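Local structure of pyocin S5 (Pseudomonas aeruginosa PAO1, 6THK) at residues V440-L445 / G480-E485; Q348-A353 / W453-A458; A340-M345 / L474-T479; D373-K378 / K490-V495. The protein probably kills susceptible bacteria as a channel-forming bacteriocin that inserts into the cytoplasmic membrane and dissipates its potential. The protein carries 1 engineered substitution. All coordinates share one frame; numbering follows the deposited sequence.

Contact 1. Residues V440-L445 / G480-E485. With ZN (zinc ion), chain H.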
loop_
_atom_site.group_PDB
_atom_site.type_symbol
_atom_site.label_atom_id
_atom_site.label_comp_id
_atom_site.label_asym_id
_atom_site.label_seq_id
_atom_site.Cartn_x
_atom_site.Cartn_y
_atom_site.Cartn_z
ATOM N N VAL A 440 52.233 -33.480 -17.536
ATOM C CA VAL A 440 52.338 -33.030 -16.163
ATOM C C VAL A 440 51.741 -31.636 -16.039
ATOM O O VAL A 440 51.041 -31.343 -15.082
ATOM C CB VAL A 440 53.797 -32.987 -15.694
ATOM C CG1 VAL A 440 53.928 -32.089 -14.481
ATOM C CG2 VAL A 440 54.291 -34.383 -15.378
ATOM N N LYS A 441 52.026 -30.771 -17.004
ATOM C CA LYS A 441 51.482 -29.428 -16.979
ATOM C C LYS A 441 49.960 -29.434 -17.090
ATOM O O LYS A 441 49.293 -28.704 -16.375
ATOM C CB LYS A 441 52.107 -28.586 -18.091
ATOM C CG LYS A 441 51.268 -27.404 -18.536
ATOM C CD LYS A 441 51.770 -26.110 -17.929
ATOM C CE LYS A 441 50.635 -25.329 -17.301
ATOM N NZ LYS A 441 50.852 -23.864 -17.391
ATOM N N ILE A 442 49.405 -30.244 -17.986
ATOM C CA ILE A 442 47.949 -30.296 -18.109
ATOM C C ILE A 442 47.286 -30.883 -16.871
ATOM O O ILE A 442 46.279 -30.374 -16.409
ATOM C CB ILE A 442 47.429 -30.978 -19.397
ATOM C CG1 ILE A 442 48.393 -32.027 -19.914
ATOM C CG2 ILE A 442 47.171 -29.950 -20.480
ATOM C CD1 ILE A 442 47.941 -32.628 -21.222
ATOM N N GLU A 443 47.877 -31.932 -16.307
ATOM C CA GLU A 443 47.306 -32.546 -15.118
ATOM C C GLU A 443 47.289 -31.553 -13.979
ATOM O O GLU A 443 46.317 -31.456 -13.248
ATOM C CB GLU A 443 48.108 -33.776 -14.696
ATOM C CG GLU A 443 47.976 -34.111 -13.220
ATOM C CD GLU A 443 49.092 -35.002 -12.725
ATOM O OE1 GLU A 443 50.120 -34.466 -12.268
ATOM O OE2 GLU A 443 48.946 -36.238 -12.796
ATOM N N THR A 444 48.381 -30.821 -13.824
ATOM C CA THR A 444 48.476 -29.819 -12.792
ATOM C C THR A 444 47.468 -28.709 -13.021
ATOM O O THR A 444 46.762 -28.298 -12.113
ATOM C CB THR A 444 49.866 -29.184 -12.835
ATOM O OG1 THR A 444 50.822 -30.113 -12.320
ATOM C CG2 THR A 444 49.898 -27.909 -12.032
ATOM N N LEU A 445 47.387 -28.251 -14.258
ATOM C CA LEU A 445 46.484 -27.167 -14.621
ATOM C C LEU A 445 45.012 -27.513 -14.467
ATOM O O LEU A 445 44.230 -26.734 -13.941
ATOM C CB LEU A 445 46.770 -26.731 -16.055
ATOM C CG LEU A 445 45.729 -25.880 -16.757
ATOM C CD1 LEU A 445 46.004 -24.411 -16.494
ATOM C CD2 LEU A 445 45.757 -26.181 -18.242
ATOM N N GLY A 480 43.456 -36.580 -26.405
ATOM C CA GLY A 480 42.865 -37.913 -26.340
ATOM C C GLY A 480 43.555 -38.846 -25.358
ATOM O O GLY A 480 42.879 -39.607 -24.672
ATOM N N ALA A 481 44.902 -38.794 -25.268
ATOM C CA ALA A 481 45.699 -39.585 -24.302
ATOM C C ALA A 481 45.330 -39.222 -22.845
ATOM O O ALA A 481 45.516 -40.018 -21.925
ATOM C CB ALA A 481 47.186 -39.329 -24.521
ATOM N N MET A 482 44.799 -38.016 -22.656
ATOM C CA MET A 482 44.420 -37.483 -21.353
ATOM C C MET A 482 42.977 -37.837 -20.980
ATOM O O MET A 482 42.536 -37.540 -19.865
ATOM C CB MET A 482 44.595 -35.966 -21.392
ATOM C CG MET A 482 45.035 -35.395 -20.095
ATOM S SD MET A 482 46.765 -35.720 -19.797
ATOM C CE MET A 482 46.737 -36.050 -18.054
ATOM N N ILE A 483 42.246 -38.468 -21.929
ATOM C CA ILE A 483 40.834 -38.812 -21.784
ATOM C C ILE A 483 40.590 -40.321 -21.789
ATOM O O ILE A 483 40.208 -40.886 -20.762
ATOM C CB ILE A 483 39.975 -38.072 -22.848
ATOM C CG1 ILE A 483 40.209 -36.546 -22.794
ATOM C CG2 ILE A 483 38.486 -38.427 -22.704
ATOM C CD1 ILE A 483 39.640 -35.731 -23.964
ATOM N N ASP A 484 40.819 -40.962 -22.941
ATOM C CA ASP A 484 40.558 -42.376 -23.164
ATOM C C ASP A 484 41.575 -42.915 -24.146
ATOM O O ASP A 484 41.897 -42.232 -25.119
ATOM C CB ASP A 484 39.138 -42.519 -23.778
ATOM C CG ASP A 484 38.497 -43.894 -23.726
ATOM O OD1 ASP A 484 39.082 -44.801 -23.089
ATOM O OD2 ASP A 484 37.380 -44.054 -24.289
ATOM N N GLU A 485 42.017 -44.165 -23.923
ATOM C CA GLU A 485 42.948 -44.905 -24.778
ATOM C C GLU A 485 42.431 -45.053 -26.213
ATOM O O GLU A 485 43.226 -44.918 -27.140
ATOM C CB GLU A 485 43.269 -46.293 -24.189
ATOM C CG GLU A 485 44.412 -47.024 -24.890
ATOM C CD GLU A 485 45.764 -47.101 -24.202
ATOM O OE1 GLU A 485 45.811 -47.141 -22.951
ATOM O OE2 GLU A 485 46.779 -47.204 -24.926
HETATM ZN ZN ZN H . 46.964 -47.706 -27.101
#

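Contact 2. Residues Q348-A353 / W453-A458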
loop_
_atom_site.group_PDB
_atom_site.type_symbol
_atom_site.label_atom_id
_atom_site.label_comp_id
_atom_site.label_asym_id
_atom_site.label_seq_id
_atom_site.Cartn_x
_atom_site.Cartn_y
_atom_site.Cartn_z
ATOM N N GLN A 348 34.130 -37.100 -32.376
ATOM C CA GLN A 348 34.314 -38.280 -31.533
ATOM C C GLN A 348 35.118 -37.920 -30.283
ATOM O O GLN A 348 34.851 -38.488 -29.218
ATOM C CB GLN A 348 34.988 -39.417 -32.293
ATOM C CG GLN A 348 34.025 -40.196 -33.195
ATOM C CD GLN A 348 34.595 -41.538 -33.553
ATOM O OE1 GLN A 348 34.914 -42.345 -32.682
ATOM N NE2 GLN A 348 34.754 -41.803 -34.841
ATOM N N LEU A 349 36.076 -36.957 -30.401
ATOM C CA LEU A 349 36.851 -36.490 -29.254
ATOM C C LEU A 349 35.921 -35.846 -28.227
ATOM O O LEU A 349 35.951 -36.236 -27.066
ATOM C CB LEU A 349 38.006 -35.537 -29.667
ATOM C CG LEU A 349 38.956 -35.094 -28.541
ATOM C CD1 LEU A 349 39.795 -36.264 -28.031
ATOM C CD2 LEU A 349 39.894 -34.003 -29.019
ATOM N N ALA A 350 35.053 -34.910 -28.676
ATOM C CA ALA A 350 34.069 -34.205 -27.852
ATOM C C ALA A 350 33.017 -35.116 -27.208
ATOM O O ALA A 350 32.642 -34.897 -26.041
ATOM C CB ALA A 350 33.390 -33.120 -28.667
ATOM N N GLU A 351 32.525 -36.126 -27.969
ATOM C CA GLU A 351 31.514 -37.077 -27.487
ATOM C C GLU A 351 32.092 -38.097 -26.500
ATOM O O GLU A 351 31.432 -38.446 -25.518
ATOM C CB GLU A 351 30.849 -37.800 -28.659
ATOM C CG GLU A 351 29.693 -38.705 -28.259
ATOM C CD GLU A 351 28.558 -38.084 -27.454
ATOM O OE1 GLU A 351 28.311 -36.859 -27.584
ATOM O OE2 GLU A 351 27.867 -38.853 -26.746
ATOM N N GLY A 352 33.295 -38.574 -26.782
ATOM C CA GLY A 352 33.984 -39.539 -25.937
ATOM C C GLY A 352 34.474 -38.976 -24.618
ATOM O O GLY A 352 34.857 -39.747 -23.739
ATOM N N ALA A 353 34.491 -37.626 -24.478
ATOM C CA ALA A 353 34.923 -36.912 -23.258
ATOM C C ALA A 353 33.734 -36.668 -22.326
ATOM O O ALA A 353 33.905 -36.479 -21.119
ATOM C CB ALA A 353 35.566 -35.585 -23.631
ATOM N N TRP A 453 36.504 -29.956 -20.905
ATOM C CA TRP A 453 37.234 -28.701 -20.814
ATOM C C TRP A 453 38.526 -28.779 -21.637
ATOM O O TRP A 453 38.880 -27.828 -22.315
ATOM C CB TRP A 453 37.555 -28.339 -19.363
ATOM C CG TRP A 453 38.149 -26.990 -19.259
ATOM C CD1 TRP A 453 37.550 -25.815 -19.568
ATOM C CD2 TRP A 453 39.477 -26.668 -18.854
ATOM N NE1 TRP A 453 38.412 -24.776 -19.369
ATOM C CE2 TRP A 453 39.605 -25.274 -18.928
ATOM C CE3 TRP A 453 40.567 -27.420 -18.426
ATOM C CZ2 TRP A 453 40.776 -24.620 -18.595
ATOM C CZ3 TRP A 453 41.725 -26.766 -18.101
ATOM C CH2 TRP A 453 41.823 -25.383 -18.182
ATOM N N LEU A 454 39.215 -29.919 -21.583
ATOM C CA LEU A 454 40.426 -30.152 -22.367
ATOM C C LEU A 454 40.098 -30.102 -23.853
ATOM O O LEU A 454 40.865 -29.577 -24.644
ATOM C CB LEU A 454 41.008 -31.523 -22.069
ATOM C CG LEU A 454 41.830 -31.746 -20.814
ATOM C CD1 LEU A 454 42.555 -33.075 -20.927
ATOM C CD2 LEU A 454 42.807 -30.605 -20.610
ATOM N N VAL A 455 38.952 -30.675 -24.224
ATOM C CA VAL A 455 38.472 -30.679 -25.599
ATOM C C VAL A 455 38.208 -29.250 -26.057
ATOM O O VAL A 455 38.485 -28.907 -27.190
ATOM C CB VAL A 455 37.223 -31.554 -25.781
ATOM C CG1 VAL A 455 36.797 -31.557 -27.234
ATOM C CG2 VAL A 455 37.501 -32.972 -25.320
ATOM N N GLY A 456 37.674 -28.416 -25.170
ATOM C CA GLY A 456 37.444 -27.017 -25.473
ATOM C C GLY A 456 38.767 -26.325 -25.759
ATOM O O GLY A 456 38.858 -25.523 -26.673
ATOM N N ILE A 457 39.789 -26.649 -24.970
ATOM C CA ILE A 457 41.129 -26.118 -25.141
ATOM C C ILE A 457 41.674 -26.525 -26.509
ATOM O O ILE A 457 42.254 -25.712 -27.216
ATOM C CB ILE A 457 42.053 -26.625 -24.024
ATOM C CG1 ILE A 457 41.759 -25.878 -22.729
ATOM C CG2 ILE A 457 43.506 -26.480 -24.416
ATOM C CD1 ILE A 457 42.484 -26.429 -21.529
ATOM N N ALA A 458 41.472 -27.785 -26.872
ATOM C CA ALA A 458 41.894 -28.324 -28.177
ATOM C C ALA A 458 41.229 -27.578 -29.334
ATOM O O ALA A 458 41.893 -27.165 -30.277
ATOM C CB ALA A 458 41.568 -29.811 -28.250
#

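Contact 3. Residues A340-M345 / L474-T479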
loop_
_atom_site.group_PDB
_atom_site.type_symbol
_atom_site.label_atom_id
_atom_site.label_comp_id
_atom_site.label_asym_id
_atom_site.label_seq_id
_atom_site.Cartn_x
_atom_site.Cartn_y
_atom_site.Cartn_z
ATOM N N ALA A 340 36.033 -34.152 -43.964
ATOM C CA ALA A 340 35.106 -34.998 -43.194
ATOM C C ALA A 340 35.740 -35.804 -42.053
ATOM O O ALA A 340 35.208 -35.777 -40.944
ATOM C CB ALA A 340 34.348 -35.928 -44.126
ATOM N N ARG A 341 36.860 -36.493 -42.318
ATOM C CA ARG A 341 37.559 -37.339 -41.342
ATOM C C ARG A 341 38.109 -36.582 -40.104
ATOM O O ARG A 341 38.082 -37.143 -39.001
ATOM C CB ARG A 341 38.677 -38.140 -42.027
ATOM C CG ARG A 341 39.169 -39.310 -41.181
ATOM C CD ARG A 341 40.328 -40.044 -41.788
ATOM N NE ARG A 341 40.894 -40.948 -40.794
ATOM C CZ ARG A 341 41.888 -41.797 -41.021
ATOM N NH1 ARG A 341 42.436 -41.872 -42.232
ATOM N NH2 ARG A 341 42.336 -42.585 -40.051
ATOM N N THR A 342 38.639 -35.343 -40.291
ATOM C CA THR A 342 39.164 -34.542 -39.178
ATOM C C THR A 342 38.015 -34.092 -38.275
ATOM O O THR A 342 38.105 -34.228 -37.052
ATOM C CB THR A 342 40.078 -33.409 -39.675
ATOM O OG1 THR A 342 41.077 -33.973 -40.541
ATOM C CG2 THR A 342 40.790 -32.693 -38.520
ATOM N N SER A 343 36.908 -33.634 -38.895
ATOM C CA SER A 343 35.683 -33.207 -38.209
ATOM C C SER A 343 35.006 -34.338 -37.432
ATOM O O SER A 343 34.467 -34.110 -36.339
ATOM C CB SER A 343 34.699 -32.618 -39.204
ATOM O OG SER A 343 33.811 -31.797 -38.475
ATOM N N GLU A 344 35.014 -35.543 -38.009
ATOM C CA GLU A 344 34.468 -36.733 -37.369
ATOM C C GLU A 344 35.376 -37.077 -36.174
ATOM O O GLU A 344 34.882 -37.456 -35.126
ATOM C CB GLU A 344 34.390 -37.898 -38.391
ATOM C CG GLU A 344 33.897 -39.237 -37.847
ATOM C CD GLU A 344 32.551 -39.285 -37.130
ATOM O OE1 GLU A 344 31.627 -38.526 -37.511
ATOM O OE2 GLU A 344 32.413 -40.123 -36.208
ATOM N N MET A 345 36.696 -36.907 -36.327
ATOM C CA MET A 345 37.644 -37.152 -35.230
ATOM C C MET A 345 37.441 -36.123 -34.092
ATOM O O MET A 345 37.459 -36.514 -32.931
ATOM C CB MET A 345 39.092 -37.197 -35.727
ATOM C CG MET A 345 40.102 -37.566 -34.642
ATOM S SD MET A 345 39.709 -39.141 -33.867
ATOM C CE MET A 345 39.799 -38.681 -32.117
ATOM N N LEU A 474 47.548 -33.730 -34.074
ATOM C CA LEU A 474 48.489 -34.024 -32.980
ATOM C C LEU A 474 47.932 -33.485 -31.649
ATOM O O LEU A 474 48.069 -34.155 -30.621
ATOM C CB LEU A 474 49.869 -33.436 -33.294
ATOM C CG LEU A 474 50.999 -33.699 -32.302
ATOM C CD1 LEU A 474 51.173 -35.189 -32.031
ATOM C CD2 LEU A 474 52.302 -33.133 -32.829
ATOM N N VAL A 475 47.238 -32.353 -31.716
ATOM C CA VAL A 475 46.606 -31.748 -30.558
ATOM C C VAL A 475 45.515 -32.682 -30.046
ATOM O O VAL A 475 45.435 -32.957 -28.862
ATOM C CB VAL A 475 45.990 -30.387 -30.899
ATOM C CG1 VAL A 475 44.879 -30.047 -29.932
ATOM C CG2 VAL A 475 47.054 -29.310 -30.890
ATOM N N MET A 476 44.676 -33.161 -30.950
ATOM C CA MET A 476 43.616 -34.111 -30.597
ATOM C C MET A 476 44.177 -35.398 -30.067
ATOM O O MET A 476 43.606 -35.940 -29.134
ATOM C CB MET A 476 42.691 -34.390 -31.769
ATOM C CG MET A 476 41.907 -33.196 -32.183
ATOM S SD MET A 476 40.499 -33.655 -33.198
ATOM C CE MET A 476 41.306 -34.094 -34.767
ATOM N N ALA A 477 45.323 -35.859 -30.609
ATOM C CA ALA A 477 45.981 -37.084 -30.143
ATOM C C ALA A 477 46.475 -36.943 -28.694
ATOM O O ALA A 477 46.199 -37.793 -27.845
ATOM C CB ALA A 477 47.120 -37.450 -31.076
ATOM N N VAL A 478 47.107 -35.815 -28.429
ATOM C CA VAL A 478 47.633 -35.459 -27.125
ATOM C C VAL A 478 46.502 -35.281 -26.085
ATOM O O VAL A 478 46.600 -35.777 -24.972
ATOM C CB VAL A 478 48.520 -34.216 -27.285
ATOM C CG1 VAL A 478 48.403 -33.288 -26.111
ATOM C CG2 VAL A 478 49.959 -34.615 -27.545
ATOM N N THR A 479 45.445 -34.568 -26.468
ATOM C CA THR A 479 44.219 -34.360 -25.658
ATOM C C THR A 479 43.549 -35.726 -25.373
ATOM O O THR A 479 43.135 -35.973 -24.248
ATOM C CB THR A 479 43.261 -33.425 -26.412
ATOM O OG1 THR A 479 43.922 -32.185 -26.627
ATOM C CG2 THR A 479 41.946 -33.192 -25.698
#

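Contact 4. Residues D373-K378 / K490-V495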
loop_
_atom_site.group_PDB
_atom_site.type_symbol
_atom_site.label_atom_id
_atom_site.label_comp_id
_atom_site.label_asym_id
_atom_site.label_seq_id
_atom_site.Cartn_x
_atom_site.Cartn_y
_atom_site.Cartn_z
ATOM N N ASP A 373 56.525 -44.359 -30.588
ATOM C CA ASP A 373 57.644 -44.724 -31.495
ATOM C C ASP A 373 57.407 -44.362 -32.971
ATOM O O ASP A 373 58.273 -43.731 -33.585
ATOM C CB ASP A 373 58.019 -46.204 -31.346
ATOM N N ALA A 374 56.237 -44.705 -33.486
ATOM C CA ALA A 374 55.886 -44.427 -34.864
ATOM C C ALA A 374 55.855 -42.938 -35.152
ATOM O O ALA A 374 56.296 -42.496 -36.207
ATOM C CB ALA A 374 54.538 -45.048 -35.184
ATOM N N LEU A 375 55.337 -42.166 -34.204
ATOM C CA LEU A 375 55.205 -40.726 -34.374
ATOM C C LEU A 375 56.514 -39.978 -34.570
ATOM O O LEU A 375 56.601 -39.119 -35.434
ATOM C CB LEU A 375 54.489 -40.142 -33.161
ATOM C CG LEU A 375 53.344 -39.155 -33.364
ATOM C CD1 LEU A 375 52.015 -39.856 -33.152
ATOM C CD2 LEU A 375 53.498 -38.011 -32.379
ATOM N N ASN A 376 57.533 -40.286 -33.779
ATOM C CA ASN A 376 58.802 -39.589 -33.945
ATOM C C ASN A 376 59.467 -39.873 -35.280
ATOM O O ASN A 376 60.053 -38.984 -35.890
ATOM C CB ASN A 376 59.780 -39.852 -32.804
ATOM C CG ASN A 376 60.983 -38.929 -32.862
ATOM O OD1 ASN A 376 60.852 -37.752 -33.191
ATOM N ND2 ASN A 376 62.162 -39.460 -32.558
ATOM N N LYS A 377 59.384 -41.123 -35.715
ATOM C CA LYS A 377 59.987 -41.558 -36.978
ATOM C C LYS A 377 59.258 -41.010 -38.206
ATOM O O LYS A 377 59.923 -40.581 -39.145
ATOM C CB LYS A 377 60.105 -43.088 -37.041
ATOM N N LYS A 378 57.908 -41.002 -38.194
ATOM C CA LYS A 378 57.097 -40.504 -39.315
ATOM C C LYS A 378 56.928 -38.964 -39.335
ATOM O O LYS A 378 56.511 -38.413 -40.356
ATOM C CB LYS A 378 55.732 -41.220 -39.390
ATOM C CG LYS A 378 55.800 -42.550 -40.129
ATOM C CD LYS A 378 54.513 -42.857 -40.890
ATOM C CE LYS A 378 54.654 -44.098 -41.743
ATOM N NZ LYS A 378 53.454 -44.346 -42.593
ATOM N N LYS A 490 42.466 -43.624 -32.155
ATOM C CA LYS A 490 41.752 -43.017 -33.276
ATOM C C LYS A 490 42.470 -41.773 -33.809
ATOM O O LYS A 490 42.588 -41.620 -35.021
ATOM C CB LYS A 490 40.314 -42.667 -32.879
ATOM C CG LYS A 490 39.370 -43.866 -32.886
ATOM C CD LYS A 490 38.051 -43.567 -32.182
ATOM C CE LYS A 490 37.119 -44.746 -32.250
ATOM N NZ LYS A 490 35.963 -44.564 -31.347
ATOM N N ALA A 491 42.947 -40.892 -32.904
ATOM C CA ALA A 491 43.608 -39.651 -33.296
ATOM C C ALA A 491 44.985 -39.956 -33.826
ATOM O O ALA A 491 45.390 -39.376 -34.832
ATOM C CB ALA A 491 43.669 -38.683 -32.126
ATOM N N ASN A 492 45.680 -40.917 -33.187
ATOM C CA ASN A 492 46.987 -41.400 -33.601
ATOM C C ASN A 492 46.930 -41.942 -35.039
ATOM O O ASN A 492 47.838 -41.663 -35.819
ATOM C CB ASN A 492 47.529 -42.436 -32.594
ATOM C CG ASN A 492 48.824 -43.099 -32.988
ATOM O OD1 ASN A 492 48.876 -44.308 -33.255
ATOM N ND2 ASN A 492 49.901 -42.326 -33.034
ATOM N N ASN A 493 45.834 -42.656 -35.410
ATOM C CA ASN A 493 45.622 -43.172 -36.768
ATOM C C ASN A 493 45.502 -42.012 -37.739
ATOM O O ASN A 493 46.204 -42.014 -38.743
ATOM C CB ASN A 493 44.380 -44.042 -36.845
ATOM C CG ASN A 493 44.451 -45.349 -36.087
ATOM O OD1 ASN A 493 43.412 -45.973 -35.818
ATOM N ND2 ASN A 493 45.657 -45.815 -35.735
ATOM N N LEU A 494 44.689 -40.987 -37.405
ATOM C CA LEU A 494 44.532 -39.789 -38.239
ATOM C C LEU A 494 45.863 -39.064 -38.489
ATOM O O LEU A 494 46.102 -38.667 -39.619
ATOM C CB LEU A 494 43.492 -38.834 -37.656
ATOM C CG LEU A 494 43.165 -37.550 -38.437
ATOM C CD1 LEU A 494 42.581 -37.850 -39.828
ATOM C CD2 LEU A 494 42.218 -36.662 -37.627
ATOM N N VAL A 495 46.724 -38.906 -37.454
ATOM C CA VAL A 495 48.041 -38.255 -37.589
ATOM C C VAL A 495 48.862 -39.013 -38.649
ATOM O O VAL A 495 49.269 -38.415 -39.638
ATOM C CB VAL A 495 48.809 -38.162 -36.241
ATOM C CG1 VAL A 495 50.226 -37.642 -36.442
ATOM C CG2 VAL A 495 48.062 -37.288 -35.238
#

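Contact 1. Residues V440-L445 / G480-E485
The turn that leaves the hydrophobic helical hairpin of the pore-forming domain packs here on helix 436-446, Met482 of the turn meeting Ile442 and Glu443 of the helix. CD1 of Ile442 lies 3.6 Å from SD of Met482. The same sulfur is 4.0 Å from CG1 of Ile442, so the end of the isoleucine's longer branch runs alongside the thioether. The two side chains pass each other in opposite directions instead of meeting end on. Met482 is bent at both chi2 (75°) and chi3 (-141°), and this double bend carries its CE on toward Glu443, whose CB is 4.3 Å from that methyl. The touch is with the aliphatic root of Glu443 alone, because its carboxylate leads away and accepts a hydrogen bond from the backbone N of Ser361.

In channel-forming colicins two apolar helices form a hairpin at the centre of a helical bundle; helices 451-464 and 468-481 match that pair, and Met482 follows the second of them. Gly480 O accepts from both Ile483 N and Asp484 N, which closes the turn. Leu454 and Ala364 also touch the side chain of Met482, while Leu422 adds to the surroundings of Ile442.

Beyond the turn, and away from the apolar touch, Glu485 binds a zinc ion through OE2 at 2.2 Å. His371 and Glu489 supply further ligands to that metal. The other carboxylate oxygen, OE1, is hydrogen-bonded to Ser367 OG, a second-shell bond that restricts how the carboxylate can rotate about its metal-bound oxygen.

Contact 2. Residues Q348-A353 / W453-A458
Val455 points its CB at helix 348-353, and its two methyls divide the contact among Leu349, Ala350 and Ala353. From CB, the branch CG1 stands anti to the backbone N (chi1 -178°) and reaches over Ala350, 3.9 Å from its CA and 4.0 Å from its CB. The other branch, CG2, is anti to the carbonyl carbon and enters between residues one turn apart. Val455 CG2 is 3.7 Å from Ala353 CB, and Val455 CG2 is 4.0 Å from the backbone oxygen Leu349 O. CG of Leu349 is also close to this methyl, at 4.1 Å, where the leucine and valine side chains pass in opposite directions.

The valine belongs to the first helix of the hydrophobic hairpin, a stretch predicted to span the membrane, and helix 340-353 packs along it almost antiparallel. The axes of the two short segments make an angle of 164° and come within 9.6 Å. At Ala350 and Val455 the CA atoms are 6.1 Å apart, a separation that the small alanine side chain allows. Leu349 reaches further, onto Met476 and Thr479 of the hairpin's second helix, while Ile483 packs against Val455.

Contact 3. Residues A340-M345 / L474-T479
The flat groups at this contact are peptide carbonyls, and Met476 reaches two of them on helix 340-345. Its SD lies above the plane of the Met345 carbonyl, displaced to one side of its carbon, 4.0 Å from Met345 C and 4.2 Å from Met345 O. Its CE approaches a carbonyl oxygen three residues earlier, 3.9 Å from Thr342 O. Within helix 474-479 a third carbonyl is approached from above: Thr479 OG1 donates to Val475 O over 2.8 Å, 41° out of the carbonyl plane, while Thr479 N donates to the same oxygen.

Side-chain contacts complete the grip on the Met476 methyl. CE lies 3.7 Å from Met345 CG, in a place where the two methionines slide past each other in opposite senses. From another direction Thr342 CG2 comes to 4.0 Å of CE, the threonine side chain crossing the methionine at about a right angle. Met476 runs extended through chi2 and then bends at chi3 (-73°), which lays CE between these two residues. In Met345, CG is anti to the backbone N, and the chain bends only beyond the atom that touches CE.

Helix 474-479 lies in the second arm of the hydrophobic hairpin of the colicin pore-forming domain, and helix 340-353 covers it here. Leu494 of helix 485-498 packs on Met345, and Ala346 and Leu349 also border Met476.

The polar groups nearest to Met476 across the contact are backbone carbonyls, met by a thioether and its methyl. Cohesion across the segments therefore rests on dispersion and close fit, with no directional bond to fix the pairing.

Contact 4. Residues D373-K378 / K490-V495
Leu375 and Asn492 join two helices of the colicin-type bundle, 361-378 and 485-498, with their side chains set at a slant to each other. The meeting is between a methyl and an amide nitrogen: Leu375 CD1 lies 3.3 Å from Asn492 ND2, a close approach for carbon and nitrogen. CD1 nearly continues the line of the CG-ND2 bond, the angle CG-ND2-CD1 being about 166°; as modelled, the amide presents its nitrogen end to the methyl and its OD1 is turned from it. With CG anti to the backbone N (chi1 175°), the asparagine extends from a CB that points neither at nor away from the other helix.

Leu375 likewise leaves its backbone at an angle to the partner helix and is brought across by its torsions. Its chi1 of -133° and its chi2 both lie off the usual staggered values, and these unusual torsions bring CD1 across to Asn492. The other methyl, CD2, packs on Leu474 CD1 of the hydrophobic hairpin, so this residue spans from the peripheral helix to the buried one.

The contact also adjoins a metal site. The side chain of Asn492 is about 4 Å from that of His371 and about 7 Å from the zinc ion; helix 361-378 contributes His371 to that metal and helix 485-498 contributes Glu485 and Glu489. Three residues further along the helix from Asn492, Val495 directs its CB at residues 373-378, and its CG1 stops 4.4 Å from Leu375 CD1.

In the fold
All four contacts lie in the pore-forming domain, far from the centre of the elongated chain, and each is formed by residues that are mostly buried. Contacts 2 and 3 share helix 340-353, which packs against both arms of the hairpin, and rest on apolar side chains that also touch backbone oxygens. Contact 3 uses helix 468-481 and contact 1 the turn that follows it. Contact 4 is also buried where it touches, though many residues of its segments are exposed. Contact 1 includes the zinc ligand Glu485, remote from its apolar touch, while Asn492 of contact 4 lies beside the same site. A probable hydrogen bond, Gln348 OE1 with Lys490 NZ, ties contact 4 to contact 2.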